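PDB 4JPQ: uncharacterized protein from Bacteroides uniformis, which is of unknown function but, as a member of carbohydrate-binding family 9, probably binds carbohydrate through its strand-rich domain. Local coordinates for residues A[21-26]-A[156-161]; A[75-80]-A[85-90]; A[102-107]-A[122-127]; A[183-188]-A[192-197]. All coordinates share one frame; numbering follows the deposited sequence. Where two conformers were deposited one is given.

Contact 1: residues A[21-26]-A[156-161]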
loop_
_atom_site.group_PDB
_atom_site.type_symbol
_atom_site.label_atom_id
_atom_site.label_comp_id
_atom_site.label_asym_id
_atom_site.label_seq_id
_atom_site.Cartn_x
_atom_site.Cartn_y
_atom_site.Cartn_z
ATOM N N GLU A 21 -6.244 -14.228 1.701
ATOM C CA GLU A 21 -7.503 -14.584 0.998
ATOM C C GLU A 21 -8.743 -14.360 1.873
ATOM O O GLU A 21 -9.809 -13.978 1.362
ATOM C CB GLU A 21 -7.486 -16.042 0.481
ATOM C CG GLU A 21 -8.560 -16.355 -0.581
ATOM C CD GLU A 21 -8.595 -17.819 -1.018
ATOM O OE1 GLU A 21 -8.589 -18.701 -0.133
ATOM O OE2 GLU A 21 -8.663 -18.096 -2.241
ATOM N N ALA A 22 -8.588 -14.567 3.182
ATOM C CA ALA A 22 -9.661 -14.393 4.164
ATOM C C ALA A 22 -9.951 -12.957 4.598
ATOM O O ALA A 22 -10.997 -12.717 5.193
ATOM C CB ALA A 22 -9.351 -15.220 5.406
ATOM N N VAL A 23 -9.070 -12.008 4.296
ATOM C CA VAL A 23 -9.238 -10.625 4.786
ATOM C C VAL A 23 -10.494 -9.877 4.305
ATOM O O VAL A 23 -11.106 -9.178 5.100
ATOM C CB VAL A 23 -7.950 -9.788 4.561
ATOM C CG1 VAL A 23 -8.133 -8.304 4.847
ATOM C CG2 VAL A 23 -6.825 -10.334 5.425
ATOM N N PRO A 24 -10.863 -9.991 3.019
ATOM C CA PRO A 24 -12.054 -9.249 2.559
ATOM C C PRO A 24 -13.322 -9.609 3.320
ATOM O O PRO A 24 -14.125 -8.718 3.644
ATOM C CB PRO A 24 -12.144 -9.625 1.080
ATOM C CG PRO A 24 -10.717 -9.812 0.696
ATOM C CD PRO A 24 -10.107 -10.528 1.876
ATOM N N SER A 25 -13.484 -10.896 3.592
ATOM C CA SER A 25 -14.605 -11.396 4.392
ATOM C C SER A 25 -14.545 -10.874 5.831
ATOM O O SER A 25 -15.542 -10.419 6.373
ATOM C CB SER A 25 -14.564 -12.912 4.427
ATOM O OG SER A 25 -15.498 -13.418 5.347
ATOM N N LEU A 26 -13.359 -10.923 6.424
ATOM C CA LEU A 26 -13.146 -10.419 7.783
ATOM C C LEU A 26 -13.551 -8.954 7.901
ATOM O O LEU A 26 -14.253 -8.572 8.842
ATOM C CB LEU A 26 -11.677 -10.567 8.185
ATOM C CG LEU A 26 -11.275 -10.198 9.605
ATOM C CD1 LEU A 26 -12.009 -11.069 10.602
ATOM C CD2 LEU A 26 -9.781 -10.361 9.784
ATOM N N GLU A 156 -8.363 -6.914 -7.109
ATOM C CA GLU A 156 -8.267 -6.612 -5.692
ATOM C C GLU A 156 -6.979 -7.200 -5.137
ATOM O O GLU A 156 -6.465 -8.194 -5.655
ATOM C CB GLU A 156 -9.458 -7.182 -4.923
ATOM C CG GLU A 156 -10.811 -6.792 -5.510
ATOM C CD GLU A 156 -12.008 -7.194 -4.654
ATOM O OE1 GLU A 156 -11.817 -7.659 -3.511
ATOM O OE2 GLU A 156 -13.154 -7.022 -5.131
ATOM N N LEU A 157 -6.477 -6.579 -4.076
ATOM C CA LEU A 157 -5.225 -6.971 -3.446
ATOM C C LEU A 157 -5.243 -6.693 -1.955
ATOM O O LEU A 157 -5.785 -5.675 -1.537
ATOM C CB LEU A 157 -4.058 -6.235 -4.109
ATOM C CG LEU A 157 -2.636 -6.533 -3.594
ATOM C CD1 LEU A 157 -1.640 -6.552 -4.739
ATOM C CD2 LEU A 157 -2.169 -5.597 -2.482
ATOM N N VAL A 158 -4.589 -7.584 -1.194
ATOM C CA VAL A 158 -4.527 -7.532 0.248
ATOM C C VAL A 158 -3.110 -7.693 0.741
ATOM O O VAL A 158 -2.350 -8.480 0.187
ATOM C CB VAL A 158 -5.380 -8.664 0.855
ATOM C CG1 VAL A 158 -5.105 -8.889 2.345
ATOM C CG2 VAL A 158 -6.846 -8.366 0.632
HETATM N N MSE A 159 -2.793 -6.944 1.792
HETATM C CA MSE A 159 -1.517 -7.020 2.485
HETATM C C MSE A 159 -1.822 -7.123 3.956
HETATM O O MSE A 159 -2.623 -6.341 4.482
HETATM C CB MSE A 159 -0.661 -5.765 2.258
HETATM C CG MSE A 159 -0.071 -5.714 0.858
HETATM SE SE MSE A 159 1.269 -4.281 0.774
HETATM C CE MSE A 159 0.286 -2.831 -0.141
ATOM N N VAL A 160 -1.198 -8.091 4.622
ATOM C CA VAL A 160 -1.284 -8.268 6.081
ATOM C C VAL A 160 0.141 -7.959 6.570
ATOM O O VAL A 160 1.053 -8.760 6.369
ATOM C CB VAL A 160 -1.714 -9.688 6.460
ATOM C CG1 VAL A 160 -1.822 -9.843 7.972
ATOM C CG2 VAL A 160 -3.032 -10.027 5.788
ATOM N N ILE A 161 0.328 -6.777 7.148
ATOM C CA ILE A 161 1.651 -6.287 7.560
ATOM C C ILE A 161 1.848 -6.458 9.073
ATOM O O ILE A 161 1.283 -5.684 9.846
ATOM C CB ILE A 161 1.824 -4.804 7.149
ATOM C CG1 ILE A 161 1.703 -4.655 5.626
ATOM C CG2 ILE A 161 3.174 -4.260 7.613
ATOM C CD1 ILE A 161 1.556 -3.223 5.151
#
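V23 and P24, near the start of the short helix 23-29, pack on V158 and V160 of strand 152-162, a small, purely apolar helix-on-strand contact at the outer side of a beta-sandwich-like domain. It illustrates how an alternating strand serves two layers at once. V158 and V160 turn toward the helix, whereas L157, M159 and I161 turn the other way and meet C107 and F105 of strand 102-108. The short helix therefore covers the side of strand 152-162 that faces away from strand 102-108. V158 and V23 share most of the contact, the two methyls of V158 being split between two helix residues. CG1 of V158, placed anti to its own backbone N (chi1 166°), reaches the branch point of V23, with V23 CB 3.7 Å from V158 CG1. The other methyl, V158 CG2, lies beside the proline ring and approaches P24 CD at 4.1 Å. The side chains of V23 and V158 meet at a slant. No hydrogen bond joins the two segments, so this is packing without a polar clasp; the closest pair of CA atoms, V23 CA and V158 CA, is 7.2 Å apart. Strands 61-70 and 136-139 flank strand 152-162, and H65 and W138 add their side chains to the surroundings of V158. V160 touches the helix through a single methyl: its CG2 lies 3.8 Å from V23 CG2, the branch that V23 carries beside its backbone N.

Contact 2: residues A[75-80]-A[85-90]; sequences AVASGD and WEDACV. With SO4 (sulfate ion), chain D.
The carboxylate of D87 lies against the loop 75-80 and accepts two successive backbone amides, an instance of an acidic side chain bonded to the backbone of an irregular loop. Its two oxygens divide the work. OD2 receives A77 N at 3.1 Å on its syn side, only 15° out of the carboxylate plane. OD1, by contrast, is met by V76 N at 2.8 Å from well above that plane, 49° out of it. With CG beside its own backbone N (chi1 -63°), D87 lays the carboxylate against the peptide, CG coming within 3.5 Å of A75 CA. The V76 side chain crosses that of D87 at about a right angle, while the methyl of A77 lies alongside OD2. The carboxylate has further partners: R74 forms a salt bridge with OD1, and N108 donates to OD2. Replaced by an alanine, D87 would no longer offer an acceptor, and the amides of V76 and A77, with R74 and N108, would probably lose this partner. Just beyond, the loop presents amides outward to a sulfate, probably from the crystallisation liquor: S78 N donates to its O2 at 3.1 Å, G79 N binds O3 weakly, and R83 N also contributes. The loop follows strand 72-75 and precedes strand 89-95, beside the end of strand 102-108, whose N108 touches A75 and A77.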
loop_
_atom_site.group_PDB
_atom_site.type_symbol
_atom_site.label_atom_id
_atom_site.label_comp_id
_atom_site.label_asym_id
_atom_site.label_seq_id
_atom_site.Cartn_x
_atom_site.Cartn_y
_atom_site.Cartn_z
ATOM N N ALA A 75 2.385 -7.372 -14.935
ATOM C CA ALA A 75 3.148 -7.899 -13.776
ATOM C C ALA A 75 4.382 -8.663 -14.240
ATOM O O ALA A 75 4.438 -9.881 -14.171
ATOM C CB ALA A 75 2.269 -8.762 -12.901
ATOM N N VAL A 76 5.341 -7.924 -14.779
ATOM C CA VAL A 76 6.586 -8.485 -15.296
ATOM C C VAL A 76 7.578 -8.864 -14.183
ATOM O O VAL A 76 8.311 -9.845 -14.334
ATOM C CB VAL A 76 7.241 -7.526 -16.345
ATOM C CG1 VAL A 76 8.579 -8.074 -16.866
ATOM C CG2 VAL A 76 6.271 -7.291 -17.506
ATOM N N ALA A 77 7.598 -8.101 -13.092
ATOM C CA ALA A 77 8.571 -8.307 -12.007
ATOM C C ALA A 77 8.685 -9.770 -11.586
ATOM O O ALA A 77 7.709 -10.338 -11.139
ATOM C CB ALA A 77 8.223 -7.431 -10.815
ATOM N N SER A 78 9.859 -10.375 -11.769
ATOM C CA SER A 78 10.038 -11.815 -11.499
ATOM C C SER A 78 10.156 -12.205 -10.027
ATOM O O SER A 78 9.926 -13.368 -9.692
ATOM C CB SER A 78 11.218 -12.388 -12.295
ATOM O OG SER A 78 12.428 -11.783 -11.903
ATOM N N GLY A 79 10.538 -11.271 -9.162
ATOM C CA GLY A 79 10.659 -11.560 -7.727
ATOM C C GLY A 79 10.341 -10.382 -6.838
ATOM O O GLY A 79 10.090 -9.275 -7.324
ATOM N N ASP A 80 10.323 -10.643 -5.527
ATOM C CA ASP A 80 10.110 -9.599 -4.530
ATOM C C ASP A 80 11.278 -8.633 -4.618
ATOM O O ASP A 80 12.372 -8.997 -5.068
ATOM C CB ASP A 80 9.974 -10.160 -3.104
ATOM C CG ASP A 80 8.676 -10.929 -2.874
ATOM O OD1 ASP A 80 7.754 -10.926 -3.729
ATOM O OD2 ASP A 80 8.588 -11.555 -1.804
ATOM N N TRP A 85 6.747 -0.909 -9.302
ATOM C CA TRP A 85 6.144 0.391 -9.662
ATOM C C TRP A 85 5.876 0.531 -11.180
ATOM O O TRP A 85 5.050 1.362 -11.591
ATOM C CB TRP A 85 7.001 1.569 -9.148
ATOM C CG TRP A 85 8.365 1.586 -9.742
ATOM C CD1 TRP A 85 8.728 2.166 -10.907
ATOM C CD2 TRP A 85 9.530 0.936 -9.234
ATOM N NE1 TRP A 85 10.055 1.922 -11.176
ATOM C CE2 TRP A 85 10.578 1.178 -10.154
ATOM C CE3 TRP A 85 9.795 0.162 -8.091
ATOM C CZ2 TRP A 85 11.881 0.686 -9.963
ATOM C CZ3 TRP A 85 11.089 -0.327 -7.893
ATOM C CH2 TRP A 85 12.120 -0.061 -8.828
ATOM N N GLU A 86 6.600 -0.247 -11.991
ATOM C CA GLU A 86 6.402 -0.273 -13.457
ATOM C C GLU A 86 5.179 -1.063 -13.878
ATOM O O GLU A 86 4.573 -0.764 -14.916
ATOM C CB GLU A 86 7.617 -0.858 -14.148
ATOM C CG GLU A 86 8.889 -0.066 -13.909
ATOM C CD GLU A 86 10.077 -0.653 -14.604
ATOM O OE1 GLU A 86 10.057 -1.856 -14.958
ATOM O OE2 GLU A 86 11.035 0.104 -14.787
ATOM N N ASP A 87 4.864 -2.090 -13.090
ATOM C CA ASP A 87 3.692 -2.942 -13.263
ATOM C C ASP A 87 2.488 -2.205 -12.643
ATOM O O ASP A 87 2.664 -1.144 -12.038
ATOM C CB ASP A 87 3.919 -4.284 -12.532
ATOM C CG ASP A 87 5.082 -5.075 -13.094
ATOM O OD1 ASP A 87 5.235 -5.121 -14.332
ATOM O OD2 ASP A 87 5.825 -5.713 -12.314
ATOM N N ALA A 88 1.273 -2.740 -12.832
ATOM C CA ALA A 88 0.055 -2.190 -12.189
ATOM C C ALA A 88 0.291 -2.428 -10.713
ATOM O O ALA A 88 0.392 -3.581 -10.277
ATOM C CB ALA A 88 -1.207 -2.897 -12.653
ATOM N N CYS A 89 0.390 -1.340 -9.957
ATOM C CA CYS A 89 0.858 -1.395 -8.587
ATOM C C CYS A 89 0.113 -0.500 -7.624
ATOM O O CYS A 89 -0.174 0.648 -7.956
ATOM C CB CYS A 89 2.327 -0.969 -8.648
ATOM S SG CYS A 89 3.255 -0.897 -7.114
ATOM N N VAL A 90 -0.152 -1.035 -6.425
ATOM C CA VAL A 90 -0.740 -0.289 -5.301
ATOM C C VAL A 90 0.343 -0.214 -4.226
ATOM O O VAL A 90 1.165 -1.143 -4.091
ATOM C CB VAL A 90 -2.023 -0.893 -4.727
ATOM C CG1 VAL A 90 -3.138 -0.789 -5.756
ATOM C CG2 VAL A 90 -1.837 -2.329 -4.237
HETATM S S SO4 D . 12.353 -7.687 -11.687
HETATM O O1 SO4 D . 13.755 -7.197 -11.696
HETATM O O2 SO4 D . 12.045 -8.440 -12.937
HETATM O O3 SO4 D . 12.109 -8.564 -10.495
HETATM O O4 SO4 D . 11.486 -6.488 -11.661
#

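Contact 3: residues A[102-107]-A[122-127]. With SO4 (sulfate ion), chain G.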
loop_
_atom_site.group_PDB
_atom_site.type_symbol
_atom_site.label_atom_id
_atom_site.label_comp_id
_atom_site.label_asym_id
_atom_site.label_seq_id
_atom_site.Cartn_x
_atom_site.Cartn_y
_atom_site.Cartn_z
ATOM N N TYR A 102 10.788 6.111 7.547
ATOM C CA TYR A 102 9.500 5.636 7.000
ATOM C C TYR A 102 9.744 4.383 6.171
ATOM O O TYR A 102 10.900 4.058 5.841
ATOM C CB TYR A 102 8.788 6.707 6.142
ATOM C CG TYR A 102 9.428 6.958 4.806
ATOM C CD1 TYR A 102 10.551 7.794 4.682
ATOM C CD2 TYR A 102 8.934 6.344 3.652
ATOM C CE1 TYR A 102 11.159 8.009 3.441
ATOM C CE2 TYR A 102 9.542 6.540 2.411
ATOM C CZ TYR A 102 10.640 7.374 2.306
ATOM O OH TYR A 102 11.213 7.562 1.083
ATOM N N TYR A 103 8.637 3.725 5.835
ATOM C CA TYR A 103 8.627 2.507 5.048
ATOM C C TYR A 103 7.710 2.655 3.847
ATOM O O TYR A 103 6.740 3.402 3.903
ATOM C CB TYR A 103 8.093 1.362 5.891
ATOM C CG TYR A 103 8.934 1.028 7.088
ATOM C CD1 TYR A 103 8.757 1.693 8.305
ATOM C CD2 TYR A 103 9.902 0.020 7.022
ATOM C CE1 TYR A 103 9.523 1.363 9.423
ATOM C CE2 TYR A 103 10.671 -0.319 8.129
ATOM C CZ TYR A 103 10.480 0.351 9.328
ATOM O OH TYR A 103 11.233 0.026 10.429
ATOM N N ASN A 104 8.028 1.945 2.771
ATOM C CA ASN A 104 7.175 1.903 1.579
ATOM C C ASN A 104 6.945 0.443 1.192
ATOM O O ASN A 104 7.904 -0.307 0.995
ATOM C CB ASN A 104 7.739 2.710 0.397
ATOM C CG ASN A 104 9.144 2.308 0.014
ATOM O OD1 ASN A 104 10.012 2.281 0.859
ATOM N ND2 ASN A 104 9.370 1.985 -1.256
ATOM N N PHE A 105 5.672 0.057 1.135
ATOM C CA PHE A 105 5.242 -1.278 0.763
ATOM C C PHE A 105 4.591 -1.119 -0.597
ATOM O O PHE A 105 3.504 -0.557 -0.683
ATOM C CB PHE A 105 4.226 -1.821 1.774
ATOM C CG PHE A 105 4.778 -1.988 3.154
ATOM C CD1 PHE A 105 4.818 -0.912 4.028
ATOM C CD2 PHE A 105 5.226 -3.226 3.594
ATOM C CE1 PHE A 105 5.311 -1.066 5.311
ATOM C CE2 PHE A 105 5.727 -3.382 4.881
ATOM C CZ PHE A 105 5.768 -2.305 5.738
ATOM N N GLU A 106 5.268 -1.580 -1.648
ATOM C CA GLU A 106 4.766 -1.484 -3.017
ATOM C C GLU A 106 4.531 -2.906 -3.487
ATOM O O GLU A 106 5.430 -3.740 -3.394
ATOM C CB GLU A 106 5.784 -0.752 -3.893
ATOM C CG GLU A 106 6.172 0.624 -3.348
ATOM C CD GLU A 106 7.106 1.425 -4.242
ATOM O OE1 GLU A 106 7.241 1.116 -5.434
ATOM O OE2 GLU A 106 7.709 2.399 -3.744
ATOM N N CYS A 107 3.326 -3.183 -3.982
ATOM C CA CYS A 107 2.942 -4.538 -4.397
ATOM C C CYS A 107 2.250 -4.527 -5.760
ATOM O O CYS A 107 1.280 -3.771 -5.949
ATOM C CB CYS A 107 2.017 -5.106 -3.332
ATOM S SG CYS A 107 1.892 -6.895 -3.352
ATOM N N GLU A 122 19.078 9.305 3.375
ATOM C CA GLU A 122 20.007 8.173 3.278
ATOM C C GLU A 122 19.497 7.155 2.264
ATOM O O GLU A 122 18.309 7.184 1.900
ATOM C CB GLU A 122 20.159 7.500 4.659
ATOM C CG GLU A 122 18.880 6.839 5.226
ATOM C CD GLU A 122 19.039 6.291 6.637
ATOM O OE1 GLU A 122 20.178 6.311 7.179
ATOM O OE2 GLU A 122 18.015 5.847 7.220
ATOM N N ARG A 123 20.390 6.255 1.834
ATOM C CA ARG A 123 20.013 5.101 0.998
ATOM C C ARG A 123 19.057 4.314 1.891
ATOM O O ARG A 123 19.394 4.000 3.035
ATOM C CB ARG A 123 21.228 4.238 0.572
ATOM C CG ARG A 123 20.913 2.783 0.202
ATOM C CD ARG A 123 22.020 2.105 -0.583
ATOM N NE ARG A 123 21.922 2.363 -2.032
ATOM C CZ ARG A 123 21.341 1.577 -2.961
ATOM N NH1 ARG A 123 20.760 0.408 -2.638
ATOM N NH2 ARG A 123 21.349 1.967 -4.254
ATOM N N ARG A 124 17.844 4.085 1.399
ATOM C CA ARG A 124 16.825 3.370 2.153
ATOM C C ARG A 124 16.906 1.908 1.731
ATOM O O ARG A 124 16.393 1.564 0.670
ATOM C CB ARG A 124 15.458 3.974 1.870
ATOM C CG ARG A 124 15.350 5.414 2.359
ATOM C CD ARG A 124 13.970 6.020 2.198
ATOM N NE ARG A 124 12.917 5.175 2.763
ATOM C CZ ARG A 124 12.151 4.312 2.087
ATOM N NH1 ARG A 124 12.276 4.123 0.758
ATOM N NH2 ARG A 124 11.238 3.611 2.763
ATOM N N PRO A 125 17.551 1.039 2.554
ATOM C CA PRO A 125 17.698 -0.339 2.100
ATOM C C PRO A 125 16.400 -1.108 1.904
ATOM O O PRO A 125 15.364 -0.792 2.481
ATOM C CB PRO A 125 18.558 -0.993 3.193
ATOM C CG PRO A 125 18.347 -0.154 4.381
ATOM C CD PRO A 125 18.271 1.228 3.827
ATOM N N THR A 126 16.513 -2.110 1.051
ATOM C CA THR A 126 15.438 -2.996 0.704
ATOM C C THR A 126 15.346 -4.038 1.844
ATOM O O THR A 126 16.340 -4.325 2.506
ATOM C CB THR A 126 15.712 -3.590 -0.707
ATOM O OG1 THR A 126 14.479 -3.821 -1.367
ATOM C CG2 THR A 126 16.613 -4.872 -0.693
ATOM N N ALA A 127 14.167 -4.592 2.072
ATOM C CA ALA A 127 13.967 -5.585 3.143
ATOM C C ALA A 127 14.538 -6.970 2.814
ATOM O O ALA A 127 14.681 -7.335 1.641
ATOM C CB ALA A 127 12.489 -5.709 3.468
HETATM S S SO4 G . 20.107 -2.470 -0.857
HETATM O O1 SO4 G . 20.249 -1.101 -0.292
HETATM O O2 SO4 G . 21.356 -2.766 -1.583
HETATM O O3 SO4 G . 19.888 -3.482 0.209
HETATM O O4 SO4 G . 18.981 -2.570 -1.815
#
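R124 reaches out of an irregular loop onto strand 102-108 of the beta-sandwich-like domain and lies flat on Y102, a cation-pi stack combined with hydrogen bonding in the guanidinium plane. The tight part is all here. The two planes are only 5° apart and their centres are 3.8 Å apart, with R124 NE over the ring near its CZ rim. While one face of the guanidinium rests on the ring, its edge is spent on oxygens: NH2 donates almost straight (178°) to Y102 O at 3.1 Å, and both NH2 and NH1 point end-on at N104 OD1, at 2.6 Å and 2.9 Å, from the same face of the amide. A bend at chi3 (51°) turns the group from the line of the chain into this slot. The N-H of NE is taken by G118 O, so each of the three nitrogens has an acceptor. Second-shell bonds fix the partners: N104 ND2 donates to E106 OE2 at 3.0 Å and to Q116, and Y102 OH is hydrogen-bonded to H209. A leucine in place of R124 would probably leave Y102 O and N104 OD1 without these donors and the tyrosine face without its cation. The neighbouring loop residues behave quite differently. E122, R123, P125 and T126 are exposed and make no contact with the strand; R123 instead extends to a sulfate, probably from the crystallisation liquor, which meets the edge of its guanidinium, R123 NH1 donating to sulfate O1 at 2.8 Å.

Contact 4: residues A[183-188]-A[192-197]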
loop_
_atom_site.group_PDB
_atom_site.type_symbol
_atom_site.label_atom_id
_atom_site.label_comp_id
_atom_site.label_asym_id
_atom_site.label_seq_id
_atom_site.Cartn_x
_atom_site.Cartn_y
_atom_site.Cartn_z
ATOM N N PHE A 183 -1.338 6.395 0.669
ATOM C CA PHE A 183 -1.657 5.251 -0.189
ATOM C C PHE A 183 -1.605 5.700 -1.636
ATOM O O PHE A 183 -2.056 6.803 -1.944
ATOM C CB PHE A 183 -3.037 4.692 0.160
ATOM C CG PHE A 183 -3.234 4.462 1.635
ATOM C CD1 PHE A 183 -3.616 5.513 2.467
ATOM C CD2 PHE A 183 -3.012 3.203 2.206
ATOM C CE1 PHE A 183 -3.777 5.316 3.831
ATOM C CE2 PHE A 183 -3.184 3.004 3.571
ATOM C CZ PHE A 183 -3.560 4.062 4.387
ATOM N N TYR A 184 -1.021 4.868 -2.508
ATOM C CA TYR A 184 -0.865 5.225 -3.916
ATOM C C TYR A 184 -1.190 4.110 -4.909
ATOM O O TYR A 184 -1.127 2.922 -4.583
ATOM C CB TYR A 184 0.573 5.671 -4.223
ATOM C CG TYR A 184 1.231 6.633 -3.268
ATOM C CD1 TYR A 184 0.732 7.917 -3.092
ATOM C CD2 TYR A 184 2.408 6.285 -2.586
ATOM C CE1 TYR A 184 1.353 8.826 -2.231
ATOM C CE2 TYR A 184 3.034 7.180 -1.721
ATOM C CZ TYR A 184 2.522 8.455 -1.556
ATOM O OH TYR A 184 3.148 9.325 -0.699
ATOM N N LYS A 185 -1.482 4.551 -6.136
ATOM C CA LYS A 185 -1.701 3.707 -7.311
ATOM C C LYS A 185 -0.836 4.256 -8.451
ATOM O O LYS A 185 -0.743 5.481 -8.631
ATOM C CB LYS A 185 -3.143 3.779 -7.749
ATOM C CG LYS A 185 -3.480 3.038 -9.033
ATOM C CD LYS A 185 -3.460 1.527 -8.876
ATOM C CE LYS A 185 -3.713 0.800 -10.200
ATOM N NZ LYS A 185 -2.567 0.752 -11.151
ATOM N N CYS A 186 -0.235 3.352 -9.227
ATOM C CA CYS A 186 0.594 3.734 -10.367
ATOM C C CYS A 186 0.865 2.555 -11.294
ATOM O O CYS A 186 0.376 1.455 -11.054
ATOM C CB CYS A 186 1.937 4.327 -9.879
ATOM S SG CYS A 186 2.991 3.118 -9.068
ATOM N N GLY A 187 1.635 2.816 -12.356
ATOM C CA GLY A 187 2.078 1.799 -13.306
ATOM C C GLY A 187 2.904 2.457 -14.388
ATOM O O GLY A 187 2.378 2.792 -15.437
ATOM N N ASP A 188 4.184 2.700 -14.084
ATOM C CA ASP A 188 5.088 3.448 -14.966
ATOM C C ASP A 188 5.159 2.915 -16.394
ATOM O O ASP A 188 5.172 3.716 -17.317
ATOM C CB ASP A 188 6.514 3.597 -14.366
ATOM C CG ASP A 188 6.567 4.500 -13.104
ATOM O OD1 ASP A 188 5.526 4.765 -12.466
ATOM O OD2 ASP A 188 7.682 4.932 -12.739
ATOM N N THR A 192 -1.131 3.577 -20.257
ATOM C CA THR A 192 -1.445 4.922 -19.776
ATOM C C THR A 192 -0.902 5.035 -18.343
ATOM O O THR A 192 -1.602 4.687 -17.378
ATOM C CB THR A 192 -2.964 5.209 -19.811
ATOM O OG1 THR A 192 -3.511 4.759 -21.047
ATOM C CG2 THR A 192 -3.231 6.711 -19.659
ATOM N N PRO A 193 0.363 5.485 -18.193
ATOM C CA PRO A 193 0.887 5.633 -16.831
ATOM C C PRO A 193 0.101 6.704 -16.091
ATOM O O PRO A 193 -0.450 7.619 -16.712
ATOM C CB PRO A 193 2.356 6.030 -17.036
ATOM C CG PRO A 193 2.676 5.649 -18.430
ATOM C CD PRO A 193 1.401 5.754 -19.206
ATOM N N HIS A 194 0.051 6.568 -14.778
ATOM C CA HIS A 194 -0.731 7.461 -13.935
ATOM C C HIS A 194 -0.203 7.465 -12.527
ATOM O O HIS A 194 0.561 6.576 -12.138
ATOM C CB HIS A 194 -2.167 6.996 -13.937
ATOM C CG HIS A 194 -2.320 5.573 -13.531
ATOM N ND1 HIS A 194 -2.187 4.530 -14.416
ATOM C CD2 HIS A 194 -2.551 5.019 -12.324
ATOM C CE1 HIS A 194 -2.353 3.392 -13.770
ATOM N NE2 HIS A 194 -2.571 3.663 -12.500
ATOM N N PHE A 195 -0.608 8.482 -11.775
ATOM C CA PHE A 195 -0.136 8.682 -10.398
ATOM C C PHE A 195 -1.251 9.246 -9.521
ATOM O O PHE A 195 -1.656 10.401 -9.700
ATOM C CB PHE A 195 1.071 9.616 -10.418
ATOM C CG PHE A 195 2.221 9.068 -11.186
ATOM C CD1 PHE A 195 3.001 8.044 -10.642
ATOM C CD2 PHE A 195 2.493 9.510 -12.473
ATOM C CE1 PHE A 195 4.072 7.497 -11.350
ATOM C CE2 PHE A 195 3.552 8.963 -13.196
ATOM C CZ PHE A 195 4.350 7.956 -12.632
ATOM N N LEU A 196 -1.739 8.408 -8.606
ATOM C CA LEU A 196 -2.851 8.712 -7.699
ATOM C C LEU A 196 -2.446 8.552 -6.244
ATOM O O LEU A 196 -1.644 7.677 -5.915
ATOM C CB LEU A 196 -4.031 7.792 -8.002
ATOM C CG LEU A 196 -5.068 8.273 -9.020
ATOM C CD1 LEU A 196 -4.480 8.899 -10.271
ATOM C CD2 LEU A 196 -6.009 7.129 -9.378
ATOM N N SER A 197 -2.993 9.420 -5.391
ATOM C CA SER A 197 -2.729 9.384 -3.941
ATOM C C SER A 197 -4.015 9.564 -3.139
ATOM O O SER A 197 -5.043 10.023 -3.674
ATOM C CB SER A 197 -1.733 10.466 -3.523
ATOM O OG SER A 197 -2.343 11.757 -3.521
HETATM O O HOH W 1 2.912 5.257 -13.220
#
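K185 and L196 form a hydrogen-bonded antiparallel pair, with K185 N to L196 O and L196 N to K185 O both 3.1 Å. Next to it, Y184 faces S197 in a non-hydrogen-bonded pair, where the tyrosine ring turns its edge to the serine: Y184 CD1 lies 3.6 Å from S197 CB. On the side where K185 and L196 project, the lysine, bent at chi2 and chi4 (72° and 77°), curls back so that NZ reaches H194 NE2 at 3.2 Å, nearly in the imidazole plane, and also donates to C186 O. The other ring nitrogen, H194 ND1, donates to T192 O at 3.0 Å, consistent with NE2 acting as the acceptor. These pairs belong to a beta hairpin, strands 178-186 and 195-197, whose first strand also pairs with strand 89-95. Toward the turn the regular pairing gives way to a water, which accepts from G187 N and donates to H194 O and to D188 OD1, the last at 2.8 Å. D188 OD1 lies 3.3 Å from F195 CE1, the carboxylate steeply inclined to the ring, while C186 CB packs against F195 CD1. Farther out, E70 makes a salt bridge with K185 NZ, Y47 meets the imidazole of H194 edge-to-face, and F208 stacks on Y184. The F195 side chain lies about 4 Å from a bound cyclohexyl-propylsulfonic acid, probably from the crystallisation liquor.

In the fold
Contacts 1, 3 and 4 are largely buried, whereas contact 2 is only partly so, and their chemistry differs sharply. Contact 1 is wholly aliphatic; contacts 2 and 3 each centre on one charged side chain, an aspartate holding amides and an arginine holding oxygens, and a loop of each also binds sulfate; contact 4 relies on paired backbones. Strand 89-95 lies between strands 102-108 and 178-186, so contact 2 joins contacts 3 and 4 through probable backbone hydrogen bonds, V90 O with C107 N and C89 O with C186 N. From contact 1, L157 packs on V90 and C107, and M159 and I161 on F105; contacts 1 and 4 do not touch.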